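Local coordinates for protein TetR family transcription regulator (Marinobacter aquaeolei, PDB 3PAS) that probably binds DNA as a dimeric TetR-family transcription factor, using an N-terminal helix-turn-helix to recognise its regulatory sequences, at residues L102-E107 / P158-V163; R87-L92 / E176-A181; L14-R19 / G32-A37. One frame throughout, in Å; residues are numbered along the deposited sequence. Where two conformers were deposited one is given.

Contact 1 of 3, residues L102-E107 / P158-V163; sequences LFRYHE and PIYHLV. With ACT (acetate ion), chain M.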
loop_
_atom_site.group_PDB
_atom_site.type_symbol
_atom_site.label_atom_id
_atom_site.label_comp_id
_atom_site.label_asym_id
_atom_site.label_seq_id
_atom_site.Cartn_x
_atom_site.Cartn_y
_atom_site.Cartn_z
ATOM N N LEU B 102 6.922 -14.333 -1.848
ATOM C CA LEU B 102 5.707 -14.898 -1.252
ATOM C C LEU B 102 4.687 -13.776 -1.002
ATOM O O LEU B 102 3.505 -13.896 -1.323
ATOM C CB LEU B 102 6.031 -15.584 0.072
ATOM C CG LEU B 102 6.881 -16.851 0.110
ATOM C CD1 LEU B 102 7.054 -17.218 1.635
ATOM C CD2 LEU B 102 6.212 -18.040 -0.723
ATOM N N PHE B 103 5.125 -12.684 -0.397
ATOM C CA PHE B 103 4.257 -11.519 -0.211
ATOM C C PHE B 103 3.756 -10.962 -1.564
ATOM O O PHE B 103 2.602 -10.564 -1.684
ATOM C CB PHE B 103 5.027 -10.368 0.462
ATOM C CG PHE B 103 5.194 -10.483 1.963
ATOM C CD1 PHE B 103 5.119 -11.695 2.624
ATOM C CD2 PHE B 103 5.496 -9.330 2.715
ATOM C CE1 PHE B 103 5.308 -11.776 4.015
ATOM C CE2 PHE B 103 5.662 -9.413 4.080
ATOM C CZ PHE B 103 5.572 -10.654 4.725
ATOM N N ARG B 104 4.640 -10.876 -2.552
ATOM C CA ARG B 104 4.242 -10.320 -3.866
ATOM C C ARG B 104 3.206 -11.218 -4.564
ATOM O O ARG B 104 2.207 -10.716 -5.105
ATOM C CB ARG B 104 5.466 -10.127 -4.727
ATOM C CG ARG B 104 5.203 -9.486 -6.049
ATOM C CD ARG B 104 6.413 -8.668 -6.467
ATOM N NE ARG B 104 5.942 -7.407 -7.008
ATOM C CZ ARG B 104 5.388 -6.432 -6.282
ATOM N NH1 ARG B 104 5.224 -6.553 -4.959
ATOM N NH2 ARG B 104 4.983 -5.322 -6.888
ATOM N N TYR B 105 3.438 -12.530 -4.527
ATOM C CA TYR B 105 2.448 -13.492 -5.072
ATOM C C TYR B 105 1.083 -13.310 -4.369
ATOM O O TYR B 105 0.050 -13.166 -5.021
ATOM C CB TYR B 105 2.916 -14.954 -5.020
ATOM C CG TYR B 105 1.970 -15.828 -5.820
ATOM C CD1 TYR B 105 2.155 -15.988 -7.175
ATOM C CD2 TYR B 105 0.804 -16.325 -5.256
ATOM C CE1 TYR B 105 1.267 -16.761 -7.951
ATOM C CE2 TYR B 105 -0.105 -17.071 -6.009
ATOM C CZ TYR B 105 0.147 -17.282 -7.366
ATOM O OH TYR B 105 -0.717 -18.009 -8.148
ATOM N N HIS B 106 1.080 -13.298 -3.039
ATOM C CA HIS B 106 -0.155 -13.066 -2.294
ATOM C C HIS B 106 -0.899 -11.755 -2.726
ATOM O O HIS B 106 -2.103 -11.760 -3.012
ATOM C CB HIS B 106 0.140 -13.038 -0.777
ATOM C CG HIS B 106 -1.094 -12.847 0.044
ATOM N ND1 HIS B 106 -1.604 -11.594 0.326
ATOM C CD2 HIS B 106 -1.972 -13.742 0.547
ATOM C CE1 HIS B 106 -2.737 -11.731 0.983
ATOM N NE2 HIS B 106 -2.970 -13.022 1.153
ATOM N N GLU B 107 -0.152 -10.662 -2.771
ATOM C CA GLU B 107 -0.652 -9.343 -3.200
ATOM C C GLU B 107 -1.149 -9.368 -4.664
ATOM O O GLU B 107 -2.249 -8.914 -4.956
ATOM C CB GLU B 107 0.479 -8.317 -3.049
ATOM C CG GLU B 107 0.152 -6.833 -3.424
ATOM C CD GLU B 107 -0.731 -6.141 -2.397
ATOM O OE1 GLU B 107 -1.109 -6.786 -1.385
ATOM O OE2 GLU B 107 -1.068 -4.944 -2.624
ATOM N N PRO B 158 1.239 -2.720 7.408
ATOM C CA PRO B 158 2.538 -2.021 7.469
ATOM C C PRO B 158 3.772 -2.930 7.331
ATOM O O PRO B 158 4.844 -2.426 6.968
ATOM C CB PRO B 158 2.517 -1.317 8.844
ATOM C CG PRO B 158 1.036 -1.142 9.121
ATOM C CD PRO B 158 0.381 -2.397 8.548
ATOM N N ILE B 159 3.639 -4.215 7.637
ATOM C CA ILE B 159 4.726 -5.195 7.459
ATOM C C ILE B 159 5.113 -5.263 5.952
ATOM O O ILE B 159 6.261 -5.081 5.605
ATOM C CB ILE B 159 4.394 -6.594 7.990
ATOM C CG1 ILE B 159 4.037 -6.514 9.497
ATOM C CG2 ILE B 159 5.623 -7.570 7.741
ATOM C CD1 ILE B 159 3.543 -7.787 10.141
ATOM N N TYR B 160 4.139 -5.450 5.085
ATOM C CA TYR B 160 4.359 -5.401 3.632
ATOM C C TYR B 160 5.063 -4.112 3.170
ATOM O O TYR B 160 6.094 -4.145 2.492
ATOM C CB TYR B 160 3.006 -5.537 2.922
ATOM C CG TYR B 160 3.105 -5.627 1.409
ATOM C CD1 TYR B 160 3.233 -6.846 0.764
ATOM C CD2 TYR B 160 3.016 -4.469 0.618
ATOM C CE1 TYR B 160 3.310 -6.914 -0.656
ATOM C CE2 TYR B 160 3.079 -4.522 -0.772
ATOM C CZ TYR B 160 3.238 -5.737 -1.401
ATOM O OH TYR B 160 3.310 -5.762 -2.772
ATOM N N HIS B 161 4.543 -2.975 3.595
ATOM C CA HIS B 161 5.093 -1.667 3.204
ATOM C C HIS B 161 6.522 -1.482 3.693
ATOM O O HIS B 161 7.370 -1.072 2.934
ATOM C CB HIS B 161 4.153 -0.577 3.715
ATOM C CG HIS B 161 4.547 0.817 3.342
ATOM N ND1 HIS B 161 4.424 1.317 2.058
ATOM C CD2 HIS B 161 5.048 1.827 4.101
ATOM C CE1 HIS B 161 4.842 2.577 2.044
ATOM N NE2 HIS B 161 5.221 2.916 3.272
ATOM N N LEU B 162 6.790 -1.841 4.950
ATOM C CA LEU B 162 8.125 -1.681 5.536
ATOM C C LEU B 162 9.120 -2.692 4.972
ATOM O O LEU B 162 10.301 -2.350 4.756
ATOM C CB LEU B 162 8.063 -1.758 7.047
ATOM C CG LEU B 162 7.440 -0.499 7.703
ATOM C CD1 LEU B 162 7.150 -0.726 9.244
ATOM C CD2 LEU B 162 8.343 0.681 7.517
ATOM N N VAL B 163 8.675 -3.929 4.732
ATOM C CA VAL B 163 9.557 -4.906 4.047
ATOM C C VAL B 163 10.021 -4.342 2.683
ATOM O O VAL B 163 11.176 -4.439 2.292
ATOM C CB VAL B 163 8.887 -6.248 3.912
ATOM C CG1 VAL B 163 9.641 -7.133 2.816
ATOM C CG2 VAL B 163 8.863 -6.959 5.303
HETATM C C ACT M . 7.393 -6.825 -1.312
HETATM O O ACT M . 8.309 -5.992 -1.500
HETATM O OXT ACT M . 6.921 -7.337 -2.347
HETATM C CH3 ACT M . 6.886 -7.173 0.056
#
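Tyr160 OH receives a hydrogen bond from Arg104 NH1 at 3.0 Å, a weak one because the N-H points well off the line to the oxygen (133°). NH1 also makes a weak bond, at 3.2 Å, to OXT of an acetate ion, probably from the crystallisation liquor. The guanidinium meets the hydroxyl at its edge, and its plane is only 20° from that of the phenol ring. Bends at chi2 and chi3 carry the Arg104 chain round, and NH1 ends beside the phenol oxygen.

The phenol ring of Tyr160 lies between unlike groups. Over one face stands the carboxylate oxygen OE1 of Glu107; over the opposite face sits the acetate methyl, with CH3 3.7 Å from Tyr160 CE1. Glu107 CG comes to 3.4 Å from the hydroxyl oxygen, and the two side chains cross at about a right angle. The carboxylate itself is engaged elsewhere, in a salt bridge from OE1 to Arg157, which holds the acid beside the ring.

Phe103 supplies the apolar half. Its side chain slides past that of Tyr160 in the opposite direction, CD2 lying 3.9 Å from Tyr160 CD1, while Ile159 CG2 approaches the phenyl edge at CE2 (4.1 Å) and Val163 CG2 meets the same carbon obliquely. The acetate methyl touches Phe103, Tyr160 and Val163 together, so the ion lies against both helices.

The axes are 11.5 Å apart at an angle of 126°, a separation bridged by long side chains. On the flanks, helix 81-98 packs against Ile159 and Val163, helix 52-76 against Leu102 and Tyr105, and helix 5-24 of the DNA-binding domain against Arg104 and Tyr105; Thr153 of the second subunit packs on Pro158, His161 and Leu162.

Contact 2 of 3, residues R87-L92 / E176-A181; sequences RQWHTL and EHIELA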
loop_
_atom_site.group_PDB
_atom_site.type_symbol
_atom_site.label_atom_id
_atom_site.label_comp_id
_atom_site.label_asym_id
_atom_site.label_seq_id
_atom_site.Cartn_x
_atom_site.Cartn_y
_atom_site.Cartn_z
ATOM N N ARG B 87 5.211 -11.433 18.459
ATOM C CA ARG B 87 6.018 -12.525 17.903
ATOM C C ARG B 87 5.677 -12.749 16.455
ATOM O O ARG B 87 6.539 -12.942 15.640
ATOM C CB ARG B 87 5.805 -13.819 18.646
ATOM C CG ARG B 87 6.334 -13.777 20.017
ATOM C CD ARG B 87 5.885 -15.003 20.798
ATOM N NE ARG B 87 6.769 -15.246 21.943
ATOM C CZ ARG B 87 7.868 -16.010 21.914
ATOM N NH1 ARG B 87 8.266 -16.649 20.805
ATOM N NH2 ARG B 87 8.582 -16.124 23.018
ATOM N N GLN B 88 4.394 -12.771 16.139
ATOM C CA GLN B 88 3.875 -12.973 14.771
ATOM C C GLN B 88 4.430 -11.903 13.840
ATOM O O GLN B 88 4.760 -12.156 12.712
ATOM C CB GLN B 88 2.351 -12.866 14.789
ATOM C CG GLN B 88 1.696 -12.338 13.487
ATOM C CD GLN B 88 0.737 -11.226 13.833
ATOM O OE1 GLN B 88 1.150 -10.076 14.143
ATOM N NE2 GLN B 88 -0.565 -11.571 13.872
ATOM N N TRP B 89 4.472 -10.686 14.348
ATOM C CA TRP B 89 4.969 -9.519 13.575
ATOM C C TRP B 89 6.394 -9.698 13.177
ATOM O O TRP B 89 6.743 -9.517 12.003
ATOM C CB TRP B 89 4.784 -8.235 14.354
ATOM C CG TRP B 89 5.444 -7.016 13.823
ATOM C CD1 TRP B 89 6.763 -6.705 13.875
ATOM C CD2 TRP B 89 4.799 -5.920 13.163
ATOM N NE1 TRP B 89 6.987 -5.503 13.263
ATOM C CE2 TRP B 89 5.790 -4.992 12.840
ATOM C CE3 TRP B 89 3.463 -5.635 12.840
ATOM C CZ2 TRP B 89 5.508 -3.769 12.205
ATOM C CZ3 TRP B 89 3.180 -4.460 12.232
ATOM C CH2 TRP B 89 4.223 -3.511 11.906
ATOM N N HIS B 90 7.225 -10.057 14.139
ATOM C CA HIS B 90 8.633 -10.336 13.868
ATOM C C HIS B 90 8.772 -11.480 12.872
ATOM O O HIS B 90 9.607 -11.403 11.981
ATOM C CB HIS B 90 9.448 -10.641 15.151
ATOM C CG HIS B 90 9.920 -9.418 15.887
ATOM N ND1 HIS B 90 11.175 -8.861 15.704
ATOM C CD2 HIS B 90 9.307 -8.668 16.824
ATOM C CE1 HIS B 90 11.301 -7.816 16.506
ATOM N NE2 HIS B 90 10.169 -7.667 17.183
ATOM N N THR B 91 7.994 -12.561 13.019
ATOM C CA THR B 91 8.118 -13.714 12.080
ATOM C C THR B 91 7.704 -13.320 10.626
ATOM O O THR B 91 8.417 -13.597 9.662
ATOM C CB THR B 91 7.274 -14.891 12.571
ATOM O OG1 THR B 91 7.815 -15.296 13.829
ATOM C CG2 THR B 91 7.334 -16.016 11.565
ATOM N N LEU B 92 6.617 -12.576 10.511
ATOM C CA LEU B 92 6.134 -12.103 9.203
ATOM C C LEU B 92 7.127 -11.126 8.534
ATOM O O LEU B 92 7.380 -11.191 7.329
ATOM C CB LEU B 92 4.800 -11.437 9.327
ATOM C CG LEU B 92 3.541 -12.312 9.495
ATOM C CD1 LEU B 92 2.336 -11.448 9.916
ATOM C CD2 LEU B 92 3.225 -13.161 8.320
ATOM N N GLU B 176 15.773 -4.156 16.153
ATOM C CA GLU B 176 15.326 -2.966 16.853
ATOM C C GLU B 176 14.238 -2.204 16.112
ATOM O O GLU B 176 13.208 -1.827 16.716
ATOM C CB GLU B 176 16.490 -1.976 17.083
ATOM C CG GLU B 176 17.249 -2.149 18.384
ATOM C CD GLU B 176 18.096 -0.923 18.796
ATOM O OE1 GLU B 176 19.085 -0.589 18.117
ATOM O OE2 GLU B 176 17.791 -0.316 19.836
ATOM N N HIS B 177 14.496 -1.900 14.840
ATOM C CA HIS B 177 13.526 -1.206 13.998
ATOM C C HIS B 177 12.240 -2.015 13.801
ATOM O O HIS B 177 11.161 -1.446 13.792
ATOM C CB HIS B 177 14.115 -0.829 12.614
ATOM C CG HIS B 177 14.977 0.398 12.629
ATOM N ND1 HIS B 177 15.708 0.803 11.529
ATOM C CD2 HIS B 177 15.216 1.317 13.599
ATOM C CE1 HIS B 177 16.372 1.911 11.822
ATOM N NE2 HIS B 177 16.093 2.242 13.073
ATOM N N ILE B 178 12.352 -3.330 13.650
ATOM C CA ILE B 178 11.184 -4.176 13.476
ATOM C C ILE B 178 10.318 -4.066 14.741
ATOM O O ILE B 178 9.091 -3.927 14.654
ATOM C CB ILE B 178 11.569 -5.656 13.141
ATOM C CG1 ILE B 178 12.186 -5.766 11.726
ATOM C CG2 ILE B 178 10.379 -6.517 13.212
ATOM C CD1 ILE B 178 12.983 -7.089 11.424
ATOM N N GLU B 179 10.973 -4.071 15.904
ATOM C CA GLU B 179 10.266 -3.980 17.208
ATOM C C GLU B 179 9.602 -2.604 17.358
ATOM O O GLU B 179 8.461 -2.514 17.782
ATOM C CB GLU B 179 11.247 -4.230 18.369
ATOM C CG GLU B 179 10.671 -4.102 19.779
ATOM C CD GLU B 179 9.877 -5.313 20.247
ATOM O OE1 GLU B 179 9.683 -6.311 19.477
ATOM O OE2 GLU B 179 9.467 -5.269 21.432
ATOM N N LEU B 180 10.320 -1.535 17.038
ATOM C CA LEU B 180 9.800 -0.184 17.117
ATOM C C LEU B 180 8.564 -0.016 16.224
ATOM O O LEU B 180 7.558 0.546 16.643
ATOM C CB LEU B 180 10.873 0.795 16.692
ATOM C CG LEU B 180 10.515 2.261 16.499
ATOM C CD1 LEU B 180 9.916 2.833 17.816
ATOM C CD2 LEU B 180 11.801 2.991 16.125
ATOM N N ALA B 181 8.645 -0.537 15.001
ATOM C CA ALA B 181 7.500 -0.523 14.096
ATOM C C ALA B 181 6.316 -1.300 14.706
ATOM O O ALA B 181 5.166 -0.829 14.640
ATOM C CB ALA B 181 7.920 -1.168 12.731
#
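The segments 87-92 and 176-181 are helical and run at 131° to each other, their axes 10.0 Å apart and His90 facing Ile178 at the closest CA pair. Ile178 CG2 wedges between two aromatic side chains. It sits over one face of the His90 imidazole, offset toward the rim, in a CH-pi contact 3.8 Å from the ring centroid, and also lies 3.5 Å from Trp89 NE1. Trp89 CG is anti to the backbone N (chi1 170°), and the indole beyond it lies against the other helix. Its NE1 gives a weak hydrogen bond to Ile178 O at 3.0 Å, and CZ2 meets Ala181 CB, which lies at the ring's edge, at 3.6 Å.

At the edge of the imidazole, His90 NE2 donates to Glu179 OE1 over 2.7 Å with an N-H...O angle of 154°. The oxygen lies near the imidazole plane, and the N-H meets it nearly along the C-O axis. Arg86 forms a salt bridge to the same OE1. This carboxylate oxygen is thus gripped by two donors, an arrangement that would be expected to favour the ionised acid. The acid would tend to polarise the imidazole N-H; any shift toward a protonated ring would be offset in part by the positive charge of Arg86.

Contact 3 of 3, residues L14-R19 / G32-A37; sequences LEATVR and GKIAKA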
loop_
_atom_site.group_PDB
_atom_site.type_symbol
_atom_site.label_atom_id
_atom_site.label_comp_id
_atom_site.label_asym_id
_atom_site.label_seq_id
_atom_site.Cartn_x
_atom_site.Cartn_y
_atom_site.Cartn_z
ATOM N N LEU B 14 5.124 -25.067 -7.658
ATOM C CA LEU B 14 4.546 -24.037 -6.868
ATOM C C LEU B 14 5.536 -22.863 -6.707
ATOM O O LEU B 14 5.178 -21.728 -6.919
ATOM C CB LEU B 14 4.113 -24.587 -5.501
ATOM C CG LEU B 14 2.996 -25.624 -5.551
ATOM C CD1 LEU B 14 2.979 -26.485 -4.295
ATOM C CD2 LEU B 14 1.661 -24.927 -5.851
ATOM N N GLU B 15 6.792 -23.174 -6.398
ATOM C CA GLU B 15 7.842 -22.161 -6.285
ATOM C C GLU B 15 8.121 -21.458 -7.627
ATOM O O GLU B 15 8.290 -20.251 -7.675
ATOM C CB GLU B 15 9.111 -22.821 -5.722
ATOM C CG GLU B 15 9.055 -23.084 -4.223
ATOM C CD GLU B 15 9.074 -21.794 -3.365
ATOM O OE1 GLU B 15 9.469 -20.698 -3.856
ATOM O OE2 GLU B 15 8.675 -21.858 -2.191
ATOM N N ALA B 16 8.133 -22.199 -8.723
ATOM C CA ALA B 16 8.347 -21.601 -10.049
ATOM C C ALA B 16 7.196 -20.642 -10.384
ATOM O O ALA B 16 7.409 -19.595 -11.009
ATOM C CB ALA B 16 8.461 -22.700 -11.116
ATOM N N THR B 17 5.982 -20.994 -9.959
ATOM C CA THR B 17 4.799 -20.152 -10.167
ATOM C C THR B 17 4.972 -18.858 -9.350
ATOM O O THR B 17 4.790 -17.778 -9.880
ATOM C CB THR B 17 3.516 -20.851 -9.768
ATOM O OG1 THR B 17 3.328 -22.028 -10.556
ATOM C CG2 THR B 17 2.298 -19.958 -10.011
ATOM N N VAL B 18 5.287 -18.994 -8.054
ATOM C CA VAL B 18 5.631 -17.817 -7.208
ATOM C C VAL B 18 6.664 -16.895 -7.893
ATOM O O VAL B 18 6.404 -15.713 -8.023
ATOM C CB VAL B 18 6.181 -18.207 -5.841
ATOM C CG1 VAL B 18 6.732 -16.917 -5.097
ATOM C CG2 VAL B 18 5.091 -18.920 -5.011
ATOM N N ARG B 19 7.792 -17.439 -8.370
ATOM C CA ARG B 19 8.819 -16.631 -9.008
ATOM C C ARG B 19 8.410 -15.942 -10.287
ATOM O O ARG B 19 8.659 -14.727 -10.449
ATOM C CB ARG B 19 10.116 -17.430 -9.275
ATOM C CG ARG B 19 10.781 -17.942 -8.032
ATOM C CD ARG B 19 12.190 -18.469 -8.318
ATOM N NE ARG B 19 12.241 -19.456 -9.389
ATOM C CZ ARG B 19 11.959 -20.751 -9.257
ATOM N NH1 ARG B 19 11.585 -21.238 -8.093
ATOM N NH2 ARG B 19 12.056 -21.558 -10.299
ATOM N N GLY B 32 3.960 -23.260 -19.799
ATOM C CA GLY B 32 5.271 -23.568 -20.381
ATOM C C GLY B 32 6.429 -22.860 -19.679
ATOM O O GLY B 32 7.459 -23.472 -19.455
ATOM N N LYS B 33 6.255 -21.594 -19.321
ATOM C CA LYS B 33 7.320 -20.841 -18.641
ATOM C C LYS B 33 7.517 -21.277 -17.189
ATOM O O LYS B 33 8.645 -21.348 -16.691
ATOM C CB LYS B 33 7.013 -19.360 -18.674
ATOM C CG LYS B 33 7.177 -18.721 -19.979
ATOM C CD LYS B 33 6.592 -17.296 -19.939
ATOM C CE LYS B 33 6.602 -16.610 -21.311
ATOM N NZ LYS B 33 6.033 -15.199 -21.222
ATOM N N ILE B 34 6.411 -21.584 -16.516
ATOM C CA ILE B 34 6.460 -22.145 -15.195
ATOM C C ILE B 34 7.204 -23.489 -15.229
ATOM O O ILE B 34 8.108 -23.735 -14.401
ATOM C CB ILE B 34 5.036 -22.325 -14.599
ATOM C CG1 ILE B 34 4.381 -20.978 -14.305
ATOM C CG2 ILE B 34 5.112 -23.206 -13.337
ATOM C CD1 ILE B 34 2.936 -21.087 -13.864
ATOM N N ALA B 35 6.826 -24.374 -16.149
ATOM C CA ALA B 35 7.500 -25.686 -16.282
ATOM C C ALA B 35 9.051 -25.503 -16.508
ATOM O O ALA B 35 9.912 -26.130 -15.826
ATOM C CB ALA B 35 6.867 -26.500 -17.410
ATOM N N LYS B 36 9.377 -24.609 -17.423
ATOM C CA LYS B 36 10.767 -24.313 -17.754
ATOM C C LYS B 36 11.514 -23.786 -16.506
ATOM O O LYS B 36 12.601 -24.265 -16.166
ATOM C CB LYS B 36 10.812 -23.319 -18.905
ATOM C CG LYS B 36 12.153 -23.235 -19.598
ATOM C CD LYS B 36 12.135 -22.261 -20.788
ATOM C CE LYS B 36 11.452 -22.869 -22.027
ATOM N NZ LYS B 36 11.974 -22.282 -23.304
ATOM N N ALA B 37 10.889 -22.865 -15.786
ATOM C CA ALA B 37 11.472 -22.326 -14.583
ATOM C C ALA B 37 11.682 -23.401 -13.533
ATOM O O ALA B 37 12.613 -23.319 -12.764
ATOM C CB ALA B 37 10.650 -21.217 -14.059
#
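In the DNA-binding domain of this TetR-family protein, Ala16 and Thr17 of the N-terminal helix 5-24 pack on Ile34 and Ala37 of helix 31-37, the first helix of the predicted helix-turn-helix. Segments 14-19 and 32-37 cross at 116°, with axes 8.4 Å apart. The alanines Ala16 and Ala37 allow so close an approach; the nearest CA atoms, of Ala16 and Ile34, are 5.5 Å apart.

Ala16 points its CB at the other helix, where it rests 3.5 Å from the carbonyl oxygen of Ile34 and 4.0 Å from Ala37 CB. Beside this alanine pair, Ile34 crosses Thr17 obliquely. Its CG2, anti to the backbone N, and its CD1, carried out by an extended chi2 (174°), both come to 3.5 Å from Thr17 OG1, so the two methyl groups meet the hydroxyl from the same side. That oxygen is not left without a polar partner, since it bonds back to Phe13 O one turn earlier in its own helix. The hydroxyl can therefore be packed against methyl groups while its polar need is met within the helix.

The same helices are held from outside. Leu55 and Thr59 of helix 52-76 and Tyr105 of helix 100-110 pack on Thr17, and Leu45 of helix 42-48, the second helix of the motif, lies against Ile34. The contact is thus internal to the DNA-binding domain, while Thr17 also meets the helices behind it.

Toward the rim, the Arg19 chain bends at chi3 (-53°), turning NE back; one guanidinium face lies over Ala16 CA, offset toward the rim of the group. The guanidinium presents an edge to segment 32-37, NH2 standing 3.1 Å from Ala37 O, in the plane of the group.

How the contacts relate
Along the chain contact 3 closes first, within the N-terminal DNA-binding domain; contacts 1 and 2 follow in the C-terminal regulatory domain, where the span bridged by 87-92 and 176-181 encloses both segments of contact 1. Contacts 1 and 2 have centres 14 Å apart and form continuous packing: Ile159 CD1 lies 3.5 Å from Trp89 CE3, and both contacts reach the second subunit. Contact 3 lies about 20 Å from contact 1, centre to centre, and meets it mainly through Tyr105, which packs on Thr17 and Val18, with Leu102 also near Val18. Contacts 2 and 3, about 31 Å apart between centres, do not touch. Helix 100-110 thus stands between the regulatory core and the DNA-binding domain, a layout consistent with coupling the two.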